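Local coordinates for protein galectin (Ovis aries, PDB 6N44) that probably binds beta-galactoside carbohydrates through a galectin-type recognition domain and is active against parasites in sheep as an oligomer, at residues R55-C59 with D60-V64; N66-D70 with G71-K75; F94-E98 with N99-V103. All coordinates share one frame; numbering follows the deposited sequence.

Contact 1: R55-C59 with D60-V64; sequences RFWYC and DGIVV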
loop_
_atom_site.group_PDB
_atom_site.type_symbol
_atom_site.label_atom_id
_atom_site.label_comp_id
_atom_site.label_asym_id
_atom_site.label_seq_id
_atom_site.Cartn_x
_atom_site.Cartn_y
_atom_site.Cartn_z
ATOM N N ARG A 55 17.116 -6.409 -2.622
ATOM C CA ARG A 55 17.302 -7.201 -1.414
ATOM C C ARG A 55 17.378 -6.255 -0.227
ATOM O O ARG A 55 18.131 -5.274 -0.251
ATOM C CB ARG A 55 18.572 -8.070 -1.471
ATOM C CG ARG A 55 19.004 -8.605 -0.089
ATOM C CD ARG A 55 20.122 -9.678 -0.146
ATOM N NE ARG A 55 19.646 -10.891 -0.795
ATOM C CZ ARG A 55 20.378 -11.986 -0.982
ATOM N NH1 ARG A 55 21.637 -12.034 -0.561
ATOM N NH2 ARG A 55 19.838 -13.036 -1.584
ATOM N N PHE A 56 16.608 -6.562 0.803
ATOM C CA PHE A 56 16.622 -5.861 2.079
ATOM C C PHE A 56 17.155 -6.833 3.117
ATOM O O PHE A 56 16.609 -7.930 3.274
ATOM C CB PHE A 56 15.209 -5.387 2.459
ATOM C CG PHE A 56 15.096 -4.766 3.853
ATOM C CD1 PHE A 56 15.197 -3.393 4.032
ATOM C CD2 PHE A 56 14.836 -5.554 4.965
ATOM C CE1 PHE A 56 15.069 -2.812 5.309
ATOM C CE2 PHE A 56 14.700 -4.984 6.244
ATOM C CZ PHE A 56 14.814 -3.606 6.409
ATOM N N TRP A 57 18.201 -6.423 3.827
ATOM C CA TRP A 57 18.905 -7.281 4.769
ATOM C C TRP A 57 19.085 -6.535 6.076
ATOM O O TRP A 57 19.486 -5.368 6.083
ATOM C CB TRP A 57 20.270 -7.704 4.207
ATOM C CG TRP A 57 21.091 -8.560 5.145
ATOM C CD1 TRP A 57 21.076 -9.923 5.236
ATOM C CD2 TRP A 57 22.057 -8.105 6.104
ATOM N NE1 TRP A 57 21.965 -10.345 6.197
ATOM C CE2 TRP A 57 22.574 -9.250 6.750
ATOM C CE3 TRP A 57 22.525 -6.844 6.489
ATOM C CZ2 TRP A 57 23.555 -9.174 7.741
ATOM C CZ3 TRP A 57 23.498 -6.768 7.489
ATOM C CH2 TRP A 57 24.004 -7.930 8.097
ATOM N N TYR A 58 18.785 -7.195 7.179
ATOM C CA TYR A 58 18.895 -6.558 8.478
ATOM C C TYR A 58 19.578 -7.507 9.435
ATOM O O TYR A 58 19.260 -8.696 9.470
ATOM C CB TYR A 58 17.532 -6.155 9.086
ATOM C CG TYR A 58 17.710 -5.768 10.545
ATOM C CD1 TYR A 58 18.158 -4.500 10.890
ATOM C CD2 TYR A 58 17.500 -6.690 11.567
ATOM C CE1 TYR A 58 18.364 -4.147 12.216
ATOM C CE2 TYR A 58 17.708 -6.351 12.894
ATOM C CZ TYR A 58 18.142 -5.080 13.214
ATOM O OH TYR A 58 18.346 -4.730 14.535
ATOM N N CYS A 59 20.491 -6.966 10.234
ATOM C CA CYS A 59 21.057 -7.720 11.344
ATOM C C CYS A 59 21.724 -6.736 12.286
ATOM O O CYS A 59 22.480 -5.870 11.833
ATOM C CB CYS A 59 22.063 -8.761 10.856
ATOM S SG CYS A 59 22.764 -9.792 12.174
ATOM N N ASP A 60 21.399 -6.840 13.572
ATOM C CA ASP A 60 22.141 -6.172 14.645
ATOM C C ASP A 60 22.298 -4.668 14.390
ATOM O O ASP A 60 23.407 -4.126 14.342
ATOM C CB ASP A 60 23.506 -6.840 14.832
ATOM C CG ASP A 60 24.252 -6.306 16.038
ATOM O OD1 ASP A 60 25.493 -6.209 15.978
ATOM O OD2 ASP A 60 23.586 -5.977 17.040
ATOM N N GLY A 61 21.156 -4.000 14.203
ATOM C CA GLY A 61 21.112 -2.562 14.044
ATOM C C GLY A 61 21.470 -2.018 12.676
ATOM O O GLY A 61 21.532 -0.792 12.518
ATOM N N ILE A 62 21.694 -2.869 11.678
ATOM C CA ILE A 62 22.219 -2.437 10.389
ATOM C C ILE A 62 21.318 -2.950 9.267
ATOM O O ILE A 62 20.999 -4.140 9.214
ATOM C CB ILE A 62 23.668 -2.921 10.197
ATOM C CG1 ILE A 62 24.583 -2.239 11.221
ATOM C CG2 ILE A 62 24.148 -2.676 8.786
ATOM C CD1 ILE A 62 26.022 -2.577 11.035
ATOM N N VAL A 63 20.909 -2.050 8.375
ATOM C CA VAL A 63 20.184 -2.406 7.159
ATOM C C VAL A 63 21.142 -2.274 5.985
ATOM O O VAL A 63 21.786 -1.233 5.818
ATOM C CB VAL A 63 18.955 -1.498 6.943
ATOM C CG1 VAL A 63 18.432 -1.642 5.516
ATOM C CG2 VAL A 63 17.852 -1.764 7.977
ATOM N N VAL A 64 21.216 -3.304 5.149
ATOM C CA VAL A 64 21.894 -3.202 3.864
ATOM C C VAL A 64 20.889 -3.503 2.755
ATOM O O VAL A 64 20.169 -4.507 2.821
ATOM C CB VAL A 64 23.106 -4.148 3.780
ATOM C CG1 VAL A 64 23.787 -4.003 2.418
ATOM C CG2 VAL A 64 24.082 -3.852 4.915
#
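Trp57 and Val64 face each other as a hydrogen-bonded antiparallel pair. Trp57 N gives its proton to Val64 O (2.9 Å) and Val64 N returns one to Trp57 O, so both backbone polar groups of Trp57 are used across the pair. Cys59 and Ile62 repeat the pattern nearer the turn. Cys59 N reaches Ile62 O at 3.0 Å in the carbonyl plane, whereas Ile62 N approaches Cys59 O from 53° out of the Cys59 carbonyl plane, within the type I' turn from Cys59 to Ile62. Gly61 N inside the turn donates to the side-chain oxygen Tyr58 OH at 2.9 Å. The Tyr58 ring lies along the hairpin with CG anti to the backbone N (chi1 168°), which carries the hydroxyl to the turn and puts Asp60 N over one ring face. Between the paired bonds, Val63 CA sits 3.2 Å from Trp57 O in a CA-H...O contact. Val64 CG2 packs obliquely on Trp57 CE3 at 3.7 Å, and on the other face Val63 CG1 meets Phe56 CE1 at 3.6 Å. Strand 37-43 supplies further partners: Glu37 OE1 for Trp57 NE1 and Asp41 OD1 for Arg55 NE, the latter a salt bridge. This hairpin of strands 52-59 and 62-69 lies in the six-stranded sheet between strand 37-43 and strand 72-80.

Contact 2: N66-D70 with G71-K75; sequences NTLKD and GSWGK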
loop_
_atom_site.group_PDB
_atom_site.type_symbol
_atom_site.label_atom_id
_atom_site.label_comp_id
_atom_site.label_asym_id
_atom_site.label_seq_id
_atom_site.Cartn_x
_atom_site.Cartn_y
_atom_site.Cartn_z
ATOM N N ASN A 66 20.576 -3.717 -1.629
ATOM C CA ASN A 66 21.405 -3.801 -2.823
ATOM C C ASN A 66 20.613 -4.456 -3.941
ATOM O O ASN A 66 19.485 -4.914 -3.748
ATOM C CB ASN A 66 22.695 -4.570 -2.541
ATOM C CG ASN A 66 23.859 -4.067 -3.363
ATOM O OD1 ASN A 66 23.671 -3.367 -4.362
ATOM N ND2 ASN A 66 25.076 -4.415 -2.946
ATOM N N THR A 67 21.237 -4.513 -5.115
ATOM C CA THR A 67 20.673 -5.078 -6.325
ATOM C C THR A 67 21.686 -6.036 -6.929
ATOM O O THR A 67 22.873 -5.706 -7.033
ATOM C CB THR A 67 20.334 -3.984 -7.349
ATOM O OG1 THR A 67 19.327 -3.113 -6.810
ATOM C CG2 THR A 67 19.843 -4.599 -8.636
ATOM N N LEU A 68 21.216 -7.216 -7.310
ATOM C CA LEU A 68 22.015 -8.211 -8.014
ATOM C C LEU A 68 21.594 -8.179 -9.475
ATOM O O LEU A 68 20.462 -8.549 -9.805
ATOM C CB LEU A 68 21.813 -9.605 -7.421
ATOM C CG LEU A 68 22.561 -10.711 -8.188
ATOM C CD1 LEU A 68 24.076 -10.590 -8.006
ATOM C CD2 LEU A 68 22.086 -12.091 -7.775
ATOM N N LYS A 69 22.502 -7.743 -10.349
ATOM C CA LYS A 69 22.230 -7.620 -11.778
ATOM C C LYS A 69 23.306 -8.375 -12.551
ATOM O O LYS A 69 24.483 -8.008 -12.490
ATOM C CB LYS A 69 22.203 -6.150 -12.195
ATOM C CG LYS A 69 22.271 -5.929 -13.697
ATOM C CD LYS A 69 21.528 -4.661 -14.074
ATOM C CE LYS A 69 21.879 -4.155 -15.469
ATOM N NZ LYS A 69 21.595 -2.689 -15.557
ATOM N N ASP A 70 22.906 -9.428 -13.262
ATOM C CA ASP A 70 23.804 -10.251 -14.072
ATOM C C ASP A 70 25.000 -10.734 -13.255
ATOM O O ASP A 70 26.162 -10.509 -13.598
ATOM C CB ASP A 70 24.263 -9.496 -15.320
ATOM C CG ASP A 70 23.129 -9.228 -16.281
ATOM O OD1 ASP A 70 22.348 -10.170 -16.551
ATOM O OD2 ASP A 70 23.011 -8.071 -16.746
ATOM N N GLY A 71 24.687 -11.412 -12.155
ATOM C CA GLY A 71 25.706 -11.967 -11.298
ATOM C C GLY A 71 26.499 -10.969 -10.486
ATOM O O GLY A 71 27.375 -11.385 -9.723
ATOM N N SER A 72 26.227 -9.671 -10.597
ATOM C CA SER A 72 27.016 -8.663 -9.894
ATOM C C SER A 72 26.157 -7.918 -8.876
ATOM O O SER A 72 25.127 -7.339 -9.237
ATOM C CB SER A 72 27.637 -7.678 -10.890
ATOM O OG SER A 72 28.393 -6.684 -10.213
ATOM N N TRP A 73 26.591 -7.911 -7.613
ATOM C CA TRP A 73 25.998 -7.025 -6.620
ATOM C C TRP A 73 26.522 -5.609 -6.824
ATOM O O TRP A 73 27.696 -5.411 -7.146
ATOM C CB TRP A 73 26.303 -7.490 -5.188
ATOM C CG TRP A 73 25.517 -8.684 -4.736
ATOM C CD1 TRP A 73 25.974 -9.964 -4.609
ATOM C CD2 TRP A 73 24.129 -8.716 -4.358
ATOM N NE1 TRP A 73 24.967 -10.789 -4.168
ATOM C CE2 TRP A 73 23.821 -10.051 -4.014
ATOM C CE3 TRP A 73 23.121 -7.746 -4.275
ATOM C CZ2 TRP A 73 22.545 -10.445 -3.599
ATOM C CZ3 TRP A 73 21.848 -8.138 -3.861
ATOM C CH2 TRP A 73 21.575 -9.480 -3.526
ATOM N N GLY A 74 25.647 -4.623 -6.639
ATOM C CA GLY A 74 25.989 -3.230 -6.830
ATOM C C GLY A 74 26.507 -2.559 -5.572
ATOM O O GLY A 74 26.970 -3.203 -4.629
ATOM N N LYS A 75 26.421 -1.230 -5.566
ATOM C CA LYS A 75 26.862 -0.437 -4.424
ATOM C C LYS A 75 25.804 -0.475 -3.319
ATOM O O LYS A 75 24.647 -0.112 -3.548
ATOM C CB LYS A 75 27.130 0.998 -4.873
ATOM C CG LYS A 75 27.460 1.956 -3.734
ATOM C CD LYS A 75 28.129 3.232 -4.255
ATOM C CE LYS A 75 28.837 4.003 -3.144
ATOM N NZ LYS A 75 27.871 4.743 -2.278
#
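Strands 62-69 and 72-80 turn back on each other through a type I' turn from Lys69 to Ser72, closed by Lys69 N to Ser72 O (2.9 Å) and Ser72 N to Lys69 O, with Gly74 N bound to Thr67 O beyond the Leu68-Trp73 non-hydrogen-bonded pair. Trp73 folds its indole across to the partner strand. With CG anti to the carbonyl carbon (chi1 -75°), the indole is turned over Leu68, whose CB sits over the six-membered ring, 3.7 Å from the centroid and 3° off the normal, a nearly vertical CH-pi contact. Leu68 CD1 reaches the pyrrole part, 3.9 Å from Trp73 NE1. Asn66 CB approaches obliquely, 3.6 Å from Trp73 CE3. The Asn66 amide then bridges the strands: ND2 donates to Gly74 O at 2.8 Å, an acceptor lying in the amide plane although the donor stands 62° above the carbonyl plane. OD1 of Asn66 accepts Thr67 N at 2.8 Å and has a weak bond from Arg116 NH1. With oxygen and nitrogen both engaged, these bonds probably fix the rotation of the amide, consistent with Asn66, a galactose-binding residue, being held in a defined orientation beside the indole.

Contact 3: F94-E98 with N99-V103; sequences FLVLE and NEYQV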
loop_
_atom_site.group_PDB
_atom_site.type_symbol
_atom_site.label_atom_id
_atom_site.label_comp_id
_atom_site.label_asym_id
_atom_site.label_seq_id
_atom_site.Cartn_x
_atom_site.Cartn_y
_atom_site.Cartn_z
ATOM N N PHE A 94 6.771 -2.851 2.892
ATOM C CA PHE A 94 7.387 -2.322 1.685
ATOM C C PHE A 94 6.299 -1.738 0.808
ATOM O O PHE A 94 5.310 -2.408 0.495
ATOM C CB PHE A 94 8.161 -3.399 0.900
ATOM C CG PHE A 94 9.309 -3.994 1.656
ATOM C CD1 PHE A 94 9.115 -5.094 2.481
ATOM C CD2 PHE A 94 10.577 -3.457 1.547
ATOM C CE1 PHE A 94 10.175 -5.665 3.191
ATOM C CE2 PHE A 94 11.652 -4.013 2.250
ATOM C CZ PHE A 94 11.448 -5.127 3.075
ATOM N N LEU A 95 6.491 -0.495 0.410
ATOM C CA LEU A 95 5.595 0.205 -0.494
ATOM C C LEU A 95 6.311 0.379 -1.821
ATOM O O LEU A 95 7.342 1.055 -1.875
ATOM C CB LEU A 95 5.209 1.558 0.102
ATOM C CG LEU A 95 4.168 2.366 -0.657
ATOM C CD1 LEU A 95 2.886 1.557 -0.855
ATOM C CD2 LEU A 95 3.914 3.666 0.123
ATOM N N VAL A 96 5.786 -0.238 -2.878
ATOM C CA VAL A 96 6.375 -0.108 -4.207
ATOM C C VAL A 96 5.699 1.060 -4.924
ATOM O O VAL A 96 4.481 1.061 -5.138
ATOM C CB VAL A 96 6.254 -1.412 -5.015
ATOM C CG1 VAL A 96 7.055 -1.309 -6.292
ATOM C CG2 VAL A 96 6.728 -2.604 -4.183
ATOM N N LEU A 97 6.484 2.068 -5.265
ATOM C CA LEU A 97 6.019 3.221 -6.028
ATOM C C LEU A 97 6.747 3.271 -7.361
ATOM O O LEU A 97 7.654 2.484 -7.620
ATOM C CB LEU A 97 6.240 4.530 -5.266
ATOM C CG LEU A 97 5.536 4.788 -3.918
ATOM C CD1 LEU A 97 4.232 4.009 -3.751
ATOM C CD2 LEU A 97 6.413 4.661 -2.694
ATOM N N GLU A 98 6.375 4.251 -8.192
ATOM C CA GLU A 98 7.014 4.395 -9.499
ATOM C C GLU A 98 8.520 4.630 -9.367
ATOM O O GLU A 98 9.310 4.132 -10.174
ATOM C CB GLU A 98 6.341 5.532 -10.282
ATOM C CG GLU A 98 7.149 6.136 -11.410
ATOM C CD GLU A 98 8.100 7.208 -10.930
ATOM O OE1 GLU A 98 7.699 8.023 -10.064
ATOM O OE2 GLU A 98 9.263 7.198 -11.389
ATOM N N ASN A 99 8.940 5.384 -8.358
ATOM C CA ASN A 99 10.330 5.800 -8.271
ATOM C C ASN A 99 11.165 4.974 -7.302
ATOM O O ASN A 99 12.380 4.885 -7.486
ATOM C CB ASN A 99 10.413 7.277 -7.873
ATOM C CG ASN A 99 9.567 7.610 -6.646
ATOM O OD1 ASN A 99 8.458 7.093 -6.471
ATOM N ND2 ASN A 99 10.085 8.489 -5.794
ATOM N N GLU A 100 10.561 4.354 -6.292
ATOM C CA GLU A 100 11.353 3.731 -5.237
ATOM C C GLU A 100 10.487 2.742 -4.474
ATOM O O GLU A 100 9.254 2.753 -4.581
ATOM C CB GLU A 100 11.904 4.790 -4.275
ATOM C CG GLU A 100 10.768 5.540 -3.578
ATOM C CD GLU A 100 11.199 6.822 -2.876
ATOM O OE1 GLU A 100 10.340 7.434 -2.213
ATOM O OE2 GLU A 100 12.367 7.235 -2.996
ATOM N N TYR A 101 11.148 1.879 -3.707
ATOM C CA TYR A 101 10.504 1.212 -2.583
ATOM C C TYR A 101 10.616 2.107 -1.365
ATOM O O TYR A 101 11.670 2.706 -1.128
ATOM C CB TYR A 101 11.163 -0.126 -2.248
ATOM C CG TYR A 101 11.274 -1.102 -3.386
ATOM C CD1 TYR A 101 12.331 -1.030 -4.285
ATOM C CD2 TYR A 101 10.341 -2.118 -3.540
ATOM C CE1 TYR A 101 12.441 -1.937 -5.329
ATOM C CE2 TYR A 101 10.447 -3.028 -4.569
ATOM C CZ TYR A 101 11.500 -2.936 -5.461
ATOM O OH TYR A 101 11.589 -3.842 -6.503
ATOM N N GLN A 102 9.542 2.173 -0.576
ATOM C CA GLN A 102 9.577 2.821 0.727
ATOM C C GLN A 102 9.418 1.751 1.802
ATOM O O GLN A 102 8.607 0.831 1.658
ATOM C CB GLN A 102 8.481 3.884 0.863
ATOM C CG GLN A 102 8.481 4.963 -0.228
ATOM C CD GLN A 102 7.607 6.172 0.139
ATOM O OE1 GLN A 102 6.740 6.079 1.001
ATOM N NE2 GLN A 102 7.855 7.311 -0.505
ATOM N N VAL A 103 10.205 1.858 2.867
ATOM C CA VAL A 103 10.237 0.847 3.915
ATOM C C VAL A 103 9.758 1.479 5.211
ATOM O O VAL A 103 10.228 2.557 5.600
ATOM C CB VAL A 103 11.646 0.242 4.083
ATOM C CG1 VAL A 103 11.617 -0.917 5.090
ATOM C CG2 VAL A 103 12.187 -0.223 2.740
#
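Tyr101 and Phe94 are the flat groups on the inward face of this hairpin, each leaning against an aliphatic neighbour of the opposite strand. Val96 CG2 approaches the Tyr101 ring obliquely, 3.7 Å from CD2; Val103 CG2 meets the Phe94 ring in the same oblique fashion, 3.8 Å from CD2. In both pairs, which are non-hydrogen-bonded, the side chains run alongside each other and point the same way. Further rings complete the surroundings: Phe54 stacks on Tyr101, while Phe42 meets Phe94 edge-to-face.

Beside the Leu95-Gln102 pair, Leu97 crosses Gln102 at about a right angle. The 3.2 Å approach of Leu97 CD2 to Gln102 CG is doubtful, because it is short for two carbons and the leucine's chi2 of -26° is far from any staggered position. The extended Gln102 chain carries its amide to Glu100, where NE2 donates to OE1 at 3.0 Å with an N-H...O angle of 165°, on the anti side of the carboxylate; this bond, nearly in the amide plane, probably limits rotation of the amide. Leu95 and Gln102 exchange two backbone bonds of 2.8 Å, both in the carbonyl plane. Toward the turn only Leu97 N to Glu100 O, at 2.9 Å, remains between Leu97 and Glu100, and Leu97 O turns to His115 NE2.

Leu95 and Leu97 also pack on Leu95 of the second subunit, placing them at the dimer contact. The hairpin joins strands 90-97 and 100-105 of the five-stranded sheet, and its two faces, one aromatic and turned to the other sheet, fit the galectin beta-sandwich.

Contacts 1 and 2 are successive hairpins of the same sheet, sharing strand 62-69, with centres about 16 Å apart. They join where Arg55 N lies 3.0 Å from Asn66 O, a probable hydrogen bond, and where Arg55 NH1 packs 3.5 Å from Trp73 CZ2. Arg55, Asn66 and nearby Glu76 are galactose-binding residues, so this junction lies at the sugar site, though no galactose is bound to this chain. Contact 3 belongs to the opposing sheet: Phe94 CZ touches Phe56 CG at 3.7 Å across the sandwich, yet the Phe94 side chain remains about 9 Å from that of Arg55. Contacts 2 and 3 do not touch, with nearest atoms about 7 Å apart.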